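Local coordinates for cellulose 1,4-beta-cellobiosidase (Thermobifida fusca, PDB 4JJJ), which probably hydrolyses cellulose to cellobiose as a cellobiohydrolase, the chain here being its family 48 glycoside hydrolase catalytic domain, at residues A[354-359]-A[434-439]; A[333-338]-A[350-355]; A[428-433]-A[509-514]. The protein carries 1 engineered substitution. All coordinates share one frame; numbering follows the deposited sequence. Where two conformers were deposited one is given.

Contact 1: residues A[354-359]-A[434-439]; sequences TSFDRQ and DARAEA. With ZN (zinc ion), chain T; CA (calcium ion), chain G.
D357 and R436 are the nearest pair along the two backbones, their CA atoms still 9.5 Å apart, so segment 354-359 of helix 348-365 and the start of helix 435-450 meet through side chains and a water. R436 does most of the reaching. Its chain bends at chi3 (-68°), which turns the guanidinium back onto D434, the N-cap residue of its own helix, and the pair binds side-on: NE to OD1 and NH2 to OD2, the latter a nearly straight salt bridge of 2.8 Å between R436 NH2 and D434 OD2. Both carboxylate oxygens use their syn lone pairs, and both lie close to the guanidinium plane. D434 OD1 also caps the helix, accepting from A437 N at 3.2 Å on its anti side, well out of the carboxylate plane, so this one oxygen serves both helix end and arginine.

The flat group held in this way is offered to F356 and D357. R436 NH2 comes within 3.5 Å of F356 CE2, with ring and guanidinium planes 83° apart; the cation-pi attraction is long and at most weak. In the conformer of D357 given, water 1 donates to its OD1 and accepts weakly from R436 NH1, spanning a gap too wide for a direct bond. D357 OD1 is also a metal ligand, 2.0 Å from the zinc ion, which E361 binds too.

On the other side of helix 435-450, E438 shares a calcium ion with D442. Helices 329-337 and 416-432 flank the contact, F356 resting on A332 and Q337 of the first and on L428 of the second.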
ATOM      1  N   THR A 354      -0.102  19.869   9.674  1.00  6.58           N
ATOM      2  CA  THR A 354      -0.212  19.119  10.951  1.00  6.91           C
ATOM      3  C   THR A 354       0.299  17.690  10.764  1.00  6.41           C
ATOM      4  O   THR A 354       1.067  17.222  11.574  1.00  5.54           O
ATOM      5  CB  THR A 354      -1.646  19.133  11.426  1.00  7.21           C
ATOM      6  OG1 THR A 354      -2.074  20.483  11.579  1.00  8.29           O
ATOM      7  CG2 THR A 354      -1.785  18.416  12.699  1.00  7.34           C
ATOM      8  N   SER A 355      -0.103  17.090   9.688  1.00  5.55           N
ATOM      9  CA  SER A 355       0.365  15.700   9.365  1.00  5.57           C
ATOM     10  C   SER A 355       1.889  15.588   9.164  1.00  5.20           C
ATOM     11  O   SER A 355       2.496  14.620   9.605  1.00  6.13           O
ATOM     12  CB  SER A 355      -0.363  15.125   8.130  1.00  5.69           C
ATOM     13  OG  SER A 355      -0.071  13.746   7.924  1.00  5.30           O
ATOM     14  N   PHE A 356       2.492  16.559   8.457  1.00  5.20           N
ATOM     15  CA  PHE A 356       3.935  16.585   8.259  1.00  5.76           C
ATOM     16  C   PHE A 356       4.645  16.455   9.615  1.00  4.83           C
ATOM     17  O   PHE A 356       5.538  15.613   9.827  1.00  5.61           O
ATOM     18  CB  PHE A 356       4.311  17.822   7.488  1.00  5.64           C
ATOM     19  CG  PHE A 356       5.784  18.040   7.258  1.00  6.22           C
ATOM     20  CD1 PHE A 356       6.597  17.030   6.807  1.00  7.12           C
ATOM     21  CD2 PHE A 356       6.378  19.282   7.422  1.00  7.26           C
ATOM     22  CE1 PHE A 356       7.942  17.223   6.558  1.00  7.72           C
ATOM     23  CE2 PHE A 356       7.701  19.514   7.162  1.00  7.48           C
ATOM     24  CZ  PHE A 356       8.505  18.479   6.730  1.00  7.26           C
ATOM     25  N   ASP A 357       4.292  17.351  10.522  0.70  5.87           N
ATOM     26  CA  ASP A 357       4.830  17.340  11.881  0.70  7.20           C
ATOM     27  C   ASP A 357       4.520  16.028  12.620  0.70  6.29           C
ATOM     28  O   ASP A 357       5.452  15.389  13.172  0.70  5.92           O
ATOM     29  CB  ASP A 357       4.253  18.518  12.664  0.70  7.93           C
ATOM     30  CG  ASP A 357       4.541  18.465  14.149  0.70  9.36           C
ATOM     31  OD1 ASP A 357       5.739  18.381  14.446  0.70  9.15           O
ATOM     32  OD2 ASP A 357       3.538  18.419  14.959  0.70 11.57           O
ATOM     33  N   ARG A 358       3.249  15.631  12.621  1.00  6.06           N
ATOM     34  CA  ARG A 358       2.825  14.467  13.348  1.00  6.02           C
ATOM     35  C   ARG A 358       3.542  13.157  12.844  1.00  5.93           C
ATOM     36  O   ARG A 358       3.974  12.307  13.630  1.00  5.64           O
ATOM     37  CB  ARG A 358       1.337  14.237  13.253  1.00  6.18           C
ATOM     38  CG  ARG A 358       0.786  13.248  14.273  1.00  6.99           C
ATOM     39  CD  ARG A 358       0.798  13.755  15.689  1.00  7.77           C
ATOM     40  NE  ARG A 358       0.034  14.956  15.960  1.00  9.11           N
ATOM     41  CZ  ARG A 358      -1.283  14.914  16.256  1.00 10.95           C
ATOM     42  NH1 ARG A 358      -1.982  13.814  16.241  1.00 11.55           N
ATOM     43  NH2 ARG A 358      -1.918  16.014  16.569  1.00 13.01           N
ATOM     44  N   GLN A 359       3.709  13.075  11.520  1.00  5.17           N
ATOM     45  CA  GLN A 359       4.355  11.884  10.960  1.00  5.02           C
ATOM     46  C   GLN A 359       5.808  11.835  11.416  1.00  4.91           C
ATOM     47  O   GLN A 359       6.299  10.754  11.778  1.00  5.37           O
ATOM     48  CB  GLN A 359       4.293  11.917   9.442  1.00  5.15           C
ATOM     49  CG  GLN A 359       2.902  11.664   8.851  1.00  4.90           C
ATOM     50  CD  GLN A 359       2.933  11.511   7.343  1.00  5.41           C
ATOM     51  OE1 GLN A 359       3.840  10.935   6.743  1.00  5.15           O
ATOM     52  NE2 GLN A 359       1.975  12.175   6.725  1.00  5.67           N
ATOM     53  N   ASP A 434      16.113  18.854   6.873  1.00  6.55           N
ATOM     54  CA  ASP A 434      15.244  18.759   8.051  1.00  6.11           C
ATOM     55  C   ASP A 434      15.982  18.022   9.197  1.00  5.68           C
ATOM     56  O   ASP A 434      16.283  16.822   9.079  1.00  5.97           O
ATOM     57  CB  ASP A 434      13.928  18.056   7.707  1.00  5.79           C
ATOM     58  CG  ASP A 434      12.902  18.187   8.799  1.00  6.50           C
ATOM     59  OD1 ASP A 434      13.126  17.633   9.903  1.00  7.59           O
ATOM     60  OD2 ASP A 434      11.866  18.837   8.489  1.00  7.26           O
ATOM     61  N   ALA A 435      16.237  18.731  10.270  1.00  5.69           N
ATOM     62  CA  ALA A 435      17.003  18.172  11.416  1.00  5.09           C
ATOM     63  C   ALA A 435      16.307  16.960  12.046  1.00  5.13           C
ATOM     64  O   ALA A 435      16.983  16.138  12.656  1.00  5.83           O
ATOM     65  CB  ALA A 435      17.217  19.233  12.467  1.00  5.65           C
ATOM     66  N   ARG A 436      15.006  16.929  11.990  1.00  5.44           N
ATOM     67  CA  ARG A 436      14.204  15.835  12.545  1.00  5.18           C
ATOM     68  C   ARG A 436      14.477  14.594  11.708  1.00  5.55           C
ATOM     69  O   ARG A 436      14.733  13.467  12.247  1.00  6.51           O
ATOM     70  CB  ARG A 436      12.706  16.121  12.599  1.00  5.09           C
ATOM     71  CG  ARG A 436      12.406  17.418  13.427  1.00  4.87           C
ATOM     72  CD  ARG A 436      10.996  17.932  13.180  1.00  5.59           C
ATOM     73  NE  ARG A 436      10.835  18.431  11.843  1.00  5.63           N
ATOM     74  CZ  ARG A 436       9.760  19.093  11.386  1.00  5.55           C
ATOM     75  NH1 ARG A 436       8.749  19.274  12.213  1.00  6.23           N
ATOM     76  NH2 ARG A 436       9.659  19.444  10.103  1.00  5.34           N
ATOM     77  N   ALA A 437      14.354  14.734  10.416  1.00  6.27           N
ATOM     78  CA  ALA A 437      14.740  13.622   9.497  1.00  5.65           C
ATOM     79  C   ALA A 437      16.155  13.154   9.710  1.00  6.21           C
ATOM     80  O   ALA A 437      16.447  11.969   9.754  1.00  6.09           O
ATOM     81  CB  ALA A 437      14.524  14.036   8.089  1.00  5.84           C
ATOM     82  N   GLU A 438      17.065  14.124   9.863  1.00  6.32           N
ATOM     83  CA  GLU A 438      18.490  13.817  10.064  1.00  7.10           C
ATOM     84  C   GLU A 438      18.700  12.945  11.326  1.00  6.74           C
ATOM     85  O   GLU A 438      19.435  11.943  11.254  1.00  7.49           O
ATOM     86  CB  GLU A 438      19.248  15.123  10.233  1.00  9.32           C
ATOM     87  CG  GLU A 438      20.727  14.933  10.329  1.00 11.48           C
ATOM     88  CD  GLU A 438      21.497  16.225  10.500  1.00 18.37           C
ATOM     89  OE1 GLU A 438      20.982  17.250  10.766  1.00 19.72           O
ATOM     90  OE2 GLU A 438      22.691  16.159  10.336  1.00 27.06           O
ATOM     91  N   ALA A 439      17.989  13.275  12.402  1.00  6.66           N
ATOM     92  CA  ALA A 439      18.164  12.490  13.637  1.00  7.17           C
ATOM     93  C   ALA A 439      17.722  11.082  13.454  1.00  6.55           C
ATOM     94  O   ALA A 439      18.399  10.169  13.947  1.00  7.94           O
ATOM     95  CB  ALA A 439      17.458  13.126  14.786  1.00  7.28           C
TER
HETATM   96 ZN    ZN T 719       6.022  18.274  16.425  1.00  8.83          ZN
HETATM   97 CA    CA G 706      24.027  14.256  11.569  1.00 31.01          CA
HETATM   98  O   HOH W   1       7.817  16.691  13.981  1.00  9.11           O
HETATM   99  O   HOH W   2       5.403  19.978  17.392  1.00  8.87           O
HETATM  100  O   HOH W   3      25.874  14.423  10.094  1.00 17.81           O
HETATM  101  O   HOH W   4      25.538  15.168  12.899  0.50 32.30           O
HETATM  102  O   HOH W   5      23.889  13.631   9.238  1.00 19.35           O

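Contact 2: residues A[333-338]-A[350-355]; sequences YALSQV and QDWATS
L335 carries its CG anti to the carbonyl carbon (chi1 -69°), and W352 does the same, which lays the leucine branch across the indole. L335 CD1 sits 3.2 Å above the ring plane of W352, and its CH-pi contact with the six-membered ring is 16° off the normal, a nearly vertical approach. The nearest ring atom, W352 CE2, is 3.3 Å from L335 CD1, so the packing is tight. Lower down, L335 CB rests 3.7 Å from W352 CG, and the leucine thus follows the indole from its root to its benzene ring.

Beside this pair S336 lets the backbones close in. S336 CA is 4.8 Å from A353 CA, and S336 CB lies 3.5 Å from A353 N, with the small alanine methyl alongside. The serine hydroxyl is turned back to its own helix, bonded to the carbonyl of A332, while the indole NE1 of W352 donates to the carbonyl of G260. With an alanine in place of W352, L335 CD1 is likely to lose the ring face it lies on, a gap to open between the helices, and G260 O to lose its donor.

The axes pass 7.8 Å apart at 137°, an oblique antiparallel crossing. Helices 329-337 and 348-365, joined by a short connection, make an antiparallel helix pair, consistent with the (α/α)6 fold of this family.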
ATOM      1  N   TYR A 333       5.427  17.199   3.241  1.00  6.29           N
ATOM      2  CA  TYR A 333       6.157  18.468   3.059  1.00  6.75           C
ATOM      3  C   TYR A 333       5.607  19.103   1.807  1.00  6.30           C
ATOM      4  O   TYR A 333       5.342  20.342   1.802  1.00  7.47           O
ATOM      5  CB  TYR A 333       7.657  18.125   2.863  1.00  7.02           C
ATOM      6  CG  TYR A 333       8.405  19.303   2.254  1.00  7.07           C
ATOM      7  CD1 TYR A 333       8.740  20.347   3.050  1.00  8.06           C
ATOM      8  CD2 TYR A 333       8.819  19.260   0.974  1.00  8.34           C
ATOM      9  CE1 TYR A 333       9.494  21.409   2.511  1.00  8.64           C
ATOM     10  CE2 TYR A 333       9.473  20.339   0.419  1.00  8.26           C
ATOM     11  CZ  TYR A 333       9.762  21.370   1.222  1.00  8.57           C
ATOM     12  OH  TYR A 333      10.502  22.456   0.676  1.00 12.41           O
ATOM     13  N   ALA A 334       5.493  18.368   0.705  1.00  5.86           N
ATOM     14  CA  ALA A 334       5.051  18.936  -0.601  1.00  6.59           C
ATOM     15  C   ALA A 334       3.670  19.536  -0.465  1.00  6.77           C
ATOM     16  O   ALA A 334       3.445  20.695  -0.948  1.00  7.52           O
ATOM     17  CB  ALA A 334       5.111  17.934  -1.744  1.00  6.46           C
ATOM     18  N   LEU A 335       2.762  18.779   0.059  1.00  6.51           N
ATOM     19  CA  LEU A 335       1.332  19.202   0.142  1.00  6.21           C
ATOM     20  C   LEU A 335       1.160  20.404   1.073  1.00  6.53           C
ATOM     21  O   LEU A 335       0.252  21.233   0.872  1.00  8.04           O
ATOM     22  CB  LEU A 335       0.414  18.070   0.526  1.00  6.00           C
ATOM     23  CG  LEU A 335       0.235  16.983  -0.505  1.00  6.06           C
ATOM     24  CD1 LEU A 335      -0.287  15.724   0.181  1.00  6.89           C
ATOM     25  CD2 LEU A 335      -0.721  17.429  -1.638  1.00  6.75           C
ATOM     26  N   SER A 336       1.971  20.474   2.094  1.00  7.00           N
ATOM     27  CA  SER A 336       1.916  21.589   3.073  1.00  7.24           C
ATOM     28  C   SER A 336       2.698  22.830   2.652  1.00  7.19           C
ATOM     29  O   SER A 336       2.259  23.949   2.957  1.00  9.01           O
ATOM     30  CB  SER A 336       2.288  21.150   4.474  1.00  7.51           C
ATOM     31  OG  SER A 336       3.599  20.708   4.624  1.00  7.44           O
ATOM     32  N   GLN A 337       3.799  22.675   1.928  0.50  9.01           N
ATOM     33  CA  GLN A 337       4.720  23.794   1.679  0.50  9.10           C
ATOM     34  C   GLN A 337       5.110  24.181   0.265  0.50  9.82           C
ATOM     35  O   GLN A 337       5.749  25.227   0.086  0.50 11.21           O
ATOM     36  CB  GLN A 337       6.029  23.544   2.396  0.50  9.96           C
ATOM     37  CG  GLN A 337       5.872  23.651   3.882  0.50 11.05           C
ATOM     38  CD  GLN A 337       7.226  23.787   4.631  0.50 12.69           C
ATOM     39  OE1 GLN A 337       8.162  24.460   4.164  0.50 15.52           O
ATOM     40  NE2 GLN A 337       7.325  23.144   5.754  0.50 14.45           N
ATOM     41  N   VAL A 338       4.713  23.390  -0.729  1.00  8.73           N
ATOM     42  CA  VAL A 338       5.044  23.675  -2.139  1.00 10.45           C
ATOM     43  C   VAL A 338       3.829  24.183  -2.842  1.00 10.10           C
ATOM     44  O   VAL A 338       2.770  23.527  -2.933  1.00  9.84           O
ATOM     45  CB  VAL A 338       5.522  22.395  -2.814  1.00  9.92           C
ATOM     46  CG1 VAL A 338       5.796  22.656  -4.251  1.00 10.92           C
ATOM     47  CG2 VAL A 338       6.802  21.902  -2.160  1.00 11.60           C
ATOM     48  N   GLN A 350      -3.483  23.211   5.951  1.00  8.01           N
ATOM     49  CA  GLN A 350      -3.311  23.119   7.400  1.00  9.32           C
ATOM     50  C   GLN A 350      -3.261  21.662   7.858  1.00  7.79           C
ATOM     51  O   GLN A 350      -2.432  21.298   8.728  1.00  7.25           O
ATOM     52  CB  GLN A 350      -4.500  23.826   8.091  1.00 11.74           C
ATOM     53  CG  GLN A 350      -4.372  23.894   9.608  1.00 17.37           C
ATOM     54  CD  GLN A 350      -3.267  24.835  10.104  1.00 21.13           C
ATOM     55  OE1 GLN A 350      -3.101  25.973   9.624  1.00 25.90           O
ATOM     56  NE2 GLN A 350      -2.563  24.386  11.183  1.00 25.64           N
ATOM     57  N   ASP A 351      -4.137  20.876   7.314  1.00  7.26           N
ATOM     58  CA  ASP A 351      -4.219  19.453   7.726  1.00  7.18           C
ATOM     59  C   ASP A 351      -2.895  18.777   7.383  1.00  6.51           C
ATOM     60  O   ASP A 351      -2.360  17.977   8.184  1.00  6.28           O
ATOM     61  CB  ASP A 351      -5.450  18.767   7.138  1.00  8.06           C
ATOM     62  CG  ASP A 351      -6.714  19.142   7.789  1.00  9.69           C
ATOM     63  OD1 ASP A 351      -6.747  19.786   8.861  1.00 10.78           O
ATOM     64  OD2 ASP A 351      -7.752  18.822   7.196  1.00 10.40           O
ATOM     65  N   TRP A 352      -2.381  19.023   6.172  1.00  6.17           N
ATOM     66  CA  TRP A 352      -1.095  18.415   5.729  1.00  5.97           C
ATOM     67  C   TRP A 352       0.068  18.986   6.511  1.00  6.11           C
ATOM     68  O   TRP A 352       1.019  18.271   6.778  1.00  5.26           O
ATOM     69  CB  TRP A 352      -0.932  18.539   4.240  1.00  6.13           C
ATOM     70  CG  TRP A 352      -1.664  17.410   3.543  1.00  6.03           C
ATOM     71  CD1 TRP A 352      -2.876  17.475   2.881  1.00  6.07           C
ATOM     72  CD2 TRP A 352      -1.294  16.074   3.541  1.00  5.97           C
ATOM     73  NE1 TRP A 352      -3.219  16.231   2.408  1.00  6.07           N
ATOM     74  CE2 TRP A 352      -2.226  15.366   2.784  1.00  6.05           C
ATOM     75  CE3 TRP A 352      -0.182  15.380   4.060  1.00  5.88           C
ATOM     76  CZ2 TRP A 352      -2.098  14.017   2.557  1.00  6.77           C
ATOM     77  CZ3 TRP A 352      -0.035  14.051   3.780  1.00  6.82           C
ATOM     78  CH2 TRP A 352      -0.995  13.361   3.042  1.00  6.60           C
ATOM     79  N   ALA A 353       0.002  20.287   6.939  1.00  6.37           N
ATOM     80  CA  ALA A 353       1.096  20.814   7.777  1.00  6.55           C
ATOM     81  C   ALA A 353       1.091  20.124   9.165  1.00  6.40           C
ATOM     82  O   ALA A 353       2.157  19.704   9.697  1.00  7.39           O
ATOM     83  CB  ALA A 353       0.982  22.287   7.918  1.00  6.83           C
ATOM     84  N   THR A 354      -0.102  19.869   9.674  1.00  6.58           N
ATOM     85  CA  THR A 354      -0.212  19.119  10.951  1.00  6.91           C
ATOM     86  C   THR A 354       0.299  17.690  10.764  1.00  6.41           C
ATOM     87  O   THR A 354       1.067  17.222  11.574  1.00  5.54           O
ATOM     88  CB  THR A 354      -1.646  19.133  11.426  1.00  7.21           C
ATOM     89  OG1 THR A 354      -2.074  20.483  11.579  1.00  8.29           O
ATOM     90  CG2 THR A 354      -1.785  18.416  12.699  1.00  7.34           C
ATOM     91  N   SER A 355      -0.103  17.090   9.688  1.00  5.55           N
ATOM     92  CA  SER A 355       0.365  15.700   9.365  1.00  5.57           C
ATOM     93  C   SER A 355       1.889  15.588   9.164  1.00  5.20           C
ATOM     94  O   SER A 355       2.496  14.620   9.605  1.00  6.13           O
ATOM     95  CB  SER A 355      -0.363  15.125   8.130  1.00  5.69           C
ATOM     96  OG  SER A 355      -0.071  13.746   7.924  1.00  5.30           O
TER

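Contact 3: residues A[428-433]-A[509-514]; sequences LYYVTG and LMYYAK
Y430 packs against both Y511 and K514. Y430 CD2 meets Y511 CD2 at 3.7 Å, close to the plane of the Y511 ring and at its edge; the pair is oblique, with the two ring planes 51° apart. Farther out on the same tyrosine, K514 CG comes within 3.8 Å of Y430 CE1. The lysine touches with its aliphatic part, for the bend at chi2 (65°) carries the rest of the chain away, and its NZ bonds to the carbonyl of L636. A third pair is Y429 with Y512, where Y429 CE2 lies 3.8 Å from Y512 CD1. Y429 CE2 is equally near the backbone oxygen Y512 O, at 3.8 Å in the plane of the Y429 ring.

The helix axes pass 8.4 Å apart at 29°, roughly parallel. Such side-by-side packing of helices 416-432 and 499-516 is consistent with the (α/α)6 barrel of this family, in which helices of like direction lie next to one another within a layer. Of the residues in the contact Y430 buries the largest area, 84 Å², and its CA lies 5.7 Å from Y511 CA, the closest such pair between the two segments.

Outside this shell, Y512 is fixed at its far end by its hydroxyl, bonded to D442, a ligand of the calcium ion. L441 of helix 435-450 lies against both Y429 and Y512. R515 NH1 donates to the carbonyl of Y430, while L636 of helix 620-637 and W235 of helix 223-242 pack against the Y430 side chain.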
ATOM      1  N   LEU A 428      13.449  13.932   2.036  1.00  6.05           N
ATOM      2  CA  LEU A 428      13.206  15.185   2.748  1.00  6.07           C
ATOM      3  C   LEU A 428      14.496  15.811   3.204  1.00  6.43           C
ATOM      4  O   LEU A 428      14.712  17.049   3.043  1.00  6.20           O
ATOM      5  CB  LEU A 428      12.252  14.936   3.911  1.00  6.18           C
ATOM      6  CG  LEU A 428      11.990  16.141   4.763  1.00  6.26           C
ATOM      7  CD1 LEU A 428      11.150  17.157   3.920  1.00  6.99           C
ATOM      8  CD2 LEU A 428      11.238  15.726   6.040  1.00  6.35           C
ATOM      9  N   TYR A 429      15.335  15.005   3.857  1.00  6.22           N
ATOM     10  CA  TYR A 429      16.616  15.467   4.357  1.00  6.26           C
ATOM     11  C   TYR A 429      17.479  16.048   3.226  1.00  6.35           C
ATOM     12  O   TYR A 429      17.993  17.135   3.326  1.00  7.22           O
ATOM     13  CB  TYR A 429      17.337  14.293   5.041  1.00  6.96           C
ATOM     14  CG  TYR A 429      18.674  14.608   5.582  1.00  7.18           C
ATOM     15  CD1 TYR A 429      18.901  15.673   6.449  1.00  8.11           C
ATOM     16  CD2 TYR A 429      19.736  13.870   5.175  1.00  8.17           C
ATOM     17  CE1 TYR A 429      20.175  15.951   6.878  1.00  9.27           C
ATOM     18  CE2 TYR A 429      21.032  14.127   5.602  1.00 10.35           C
ATOM     19  CZ  TYR A 429      21.246  15.175   6.455  1.00 10.40           C
ATOM     20  OH  TYR A 429      22.566  15.387   6.953  1.00 11.21           O
ATOM     21  N   TYR A 430      17.481  15.368   2.054  1.00  6.88           N
ATOM     22  CA  TYR A 430      18.141  15.917   0.882  1.00  7.07           C
ATOM     23  C   TYR A 430      17.587  17.280   0.505  1.00  6.99           C
ATOM     24  O   TYR A 430      18.387  18.217   0.212  1.00  8.41           O
ATOM     25  CB  TYR A 430      18.061  14.912  -0.241  1.00  7.59           C
ATOM     26  CG  TYR A 430      18.426  15.441  -1.599  1.00  8.51           C
ATOM     27  CD1 TYR A 430      19.700  15.961  -1.840  1.00  9.42           C
ATOM     28  CD2 TYR A 430      17.515  15.389  -2.620  1.00  8.30           C
ATOM     29  CE1 TYR A 430      20.002  16.475  -3.095  1.00  9.34           C
ATOM     30  CE2 TYR A 430      17.851  15.874  -3.912  1.00 10.12           C
ATOM     31  CZ  TYR A 430      19.099  16.434  -4.127  1.00  9.46           C
ATOM     32  OH  TYR A 430      19.375  16.864  -5.447  1.00 11.57           O
ATOM     33  N   VAL A 431      16.275  17.398   0.425  1.00  6.58           N
ATOM     34  CA  VAL A 431      15.626  18.640  -0.045  1.00  6.90           C
ATOM     35  C   VAL A 431      15.875  19.795   0.903  1.00  7.58           C
ATOM     36  O   VAL A 431      16.313  20.893   0.415  1.00  8.73           O
ATOM     37  CB  VAL A 431      14.172  18.419  -0.322  1.00  7.36           C
ATOM     38  CG1 VAL A 431      13.494  19.730  -0.650  1.00  8.16           C
ATOM     39  CG2 VAL A 431      13.995  17.362  -1.456  1.00  6.76           C
ATOM     40  N   THR A 432      15.629  19.609   2.187  1.00  7.14           N
ATOM     41  CA  THR A 432      15.528  20.750   3.118  1.00  7.57           C
ATOM     42  C   THR A 432      16.577  20.674   4.229  1.00  7.57           C
ATOM     43  O   THR A 432      16.728  21.679   4.999  1.00  7.36           O
ATOM     44  CB  THR A 432      14.133  20.824   3.831  1.00  7.67           C
ATOM     45  OG1 THR A 432      14.057  19.762   4.797  1.00  7.92           O
ATOM     46  CG2 THR A 432      12.984  20.804   2.869  1.00  8.25           C
ATOM     47  N   GLY A 433      17.289  19.545   4.428  1.00  6.89           N
ATOM     48  CA  GLY A 433      18.119  19.375   5.547  1.00  7.05           C
ATOM     49  C   GLY A 433      17.408  19.135   6.887  1.00  6.64           C
ATOM     50  O   GLY A 433      18.077  19.167   7.977  1.00  8.34           O
ATOM     51  N   LEU A 509      20.265   5.392   1.111  1.00  6.25           N
ATOM     52  CA  LEU A 509      21.667   5.658   1.428  1.00  6.51           C
ATOM     53  C   LEU A 509      22.266   6.812   0.578  1.00  6.60           C
ATOM     54  O   LEU A 509      23.001   7.639   1.101  1.00  6.62           O
ATOM     55  CB  LEU A 509      22.508   4.366   1.265  1.00  6.81           C
ATOM     56  CG  LEU A 509      22.148   3.261   2.312  1.00  7.12           C
ATOM     57  CD1 LEU A 509      22.859   1.973   2.018  1.00  8.39           C
ATOM     58  CD2 LEU A 509      22.451   3.714   3.707  1.00  8.32           C
ATOM     59  N   MET A 510      21.906   6.862  -0.675  1.00  6.88           N
ATOM     60  CA  MET A 510      22.386   7.925  -1.579  1.00  6.17           C
ATOM     61  C   MET A 510      21.852   9.298  -1.167  1.00  6.86           C
ATOM     62  O   MET A 510      22.662  10.239  -1.099  1.00  6.66           O
ATOM     63  CB  MET A 510      21.992   7.610  -3.013  1.00  7.13           C
ATOM     64  CG  MET A 510      22.940   6.561  -3.643  1.00  7.68           C
ATOM     65  SD  MET A 510      22.685   6.402  -5.418  1.00  9.58           S
ATOM     66  CE  MET A 510      20.968   5.902  -5.568  1.00  9.43           C
ATOM     67  N   TYR A 511      20.549   9.427  -0.929  1.00  6.23           N
ATOM     68  CA  TYR A 511      19.978  10.737  -0.518  1.00  6.51           C
ATOM     69  C   TYR A 511      20.636  11.174   0.746  1.00  6.99           C
ATOM     70  O   TYR A 511      20.971  12.384   0.954  1.00  7.73           O
ATOM     71  CB  TYR A 511      18.443  10.654  -0.420  1.00  6.11           C
ATOM     72  CG  TYR A 511      17.751  10.601  -1.743  1.00  5.96           C
ATOM     73  CD1 TYR A 511      17.175   9.435  -2.182  1.00  6.23           C
ATOM     74  CD2 TYR A 511      17.600  11.739  -2.525  1.00  6.30           C
ATOM     75  CE1 TYR A 511      16.509   9.430  -3.403  1.00  7.52           C
ATOM     76  CE2 TYR A 511      16.970  11.765  -3.739  1.00  6.76           C
ATOM     77  CZ  TYR A 511      16.444  10.600  -4.230  1.00  7.18           C
ATOM     78  OH  TYR A 511      15.738  10.507  -5.393  1.00  7.86           O
ATOM     79  N   TYR A 512      20.765  10.241   1.711  1.00  7.52           N
ATOM     80  CA  TYR A 512      21.411  10.577   2.972  1.00  6.86           C
ATOM     81  C   TYR A 512      22.869  10.990   2.809  1.00  7.90           C
ATOM     82  O   TYR A 512      23.328  11.978   3.414  1.00  8.10           O
ATOM     83  CB  TYR A 512      21.354   9.375   3.889  1.00  7.10           C
ATOM     84  CG  TYR A 512      22.109   9.557   5.204  1.00  7.00           C
ATOM     85  CD1 TYR A 512      21.625  10.400   6.232  1.00  7.65           C
ATOM     86  CD2 TYR A 512      23.255   8.829   5.414  1.00  7.64           C
ATOM     87  CE1 TYR A 512      22.329  10.535   7.470  1.00  8.01           C
ATOM     88  CE2 TYR A 512      23.967   9.000   6.619  1.00  7.74           C
ATOM     89  CZ  TYR A 512      23.472   9.810   7.612  1.00  8.80           C
ATOM     90  OH  TYR A 512      24.129   9.864   8.786  1.00 10.27           O
ATOM     91  N   ALA A 513      23.568  10.255   1.976  1.00  7.66           N
ATOM     92  CA  ALA A 513      24.975  10.590   1.718  1.00  8.75           C
ATOM     93  C   ALA A 513      25.143  11.917   1.062  1.00 10.32           C
ATOM     94  O   ALA A 513      26.102  12.623   1.397  1.00  9.24           O
ATOM     95  CB  ALA A 513      25.602   9.509   0.850  1.00  9.13           C
ATOM     96  N   LYS A 514      24.280  12.219   0.117  1.00  9.78           N
ATOM     97  CA  LYS A 514      24.384  13.478  -0.636  1.00 10.71           C
ATOM     98  C   LYS A 514      24.368  14.655   0.342  1.00 12.13           C
ATOM     99  O   LYS A 514      25.233  15.552   0.209  1.00 11.70           O
ATOM    100  CB  LYS A 514      23.322  13.594  -1.674  1.00 12.05           C
ATOM    101  CG  LYS A 514      23.377  14.904  -2.486  1.00 13.27           C
ATOM    102  CD  LYS A 514      24.623  14.977  -3.294  1.00 14.93           C
ATOM    103  CE  LYS A 514      24.672  16.301  -4.045  1.00 20.76           C
ATOM    104  NZ  LYS A 514      25.812  16.264  -4.979  1.00 21.52           N
TER

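Overall arrangement
Contacts 2 and 3 are mainly buried and hold by apolar and aromatic side chains, whereas contact 1 is only partly buried, has the smallest interface of the three and is worked by charge, water and metal. Contacts 1 and 2 share helix 348-365: W352 points toward helix 329-337, while F356 and D357, a turn further on, meet the start of helix 435-450. F356 also touches the backbone of Y333 in contact 2. Contacts 1 and 3 are tied through the consecutive helices 416-432 and 435-450, and Y429 packs beside the calcium ligand E438. Y333 links contacts 2 and 3 directly, its ring against T432.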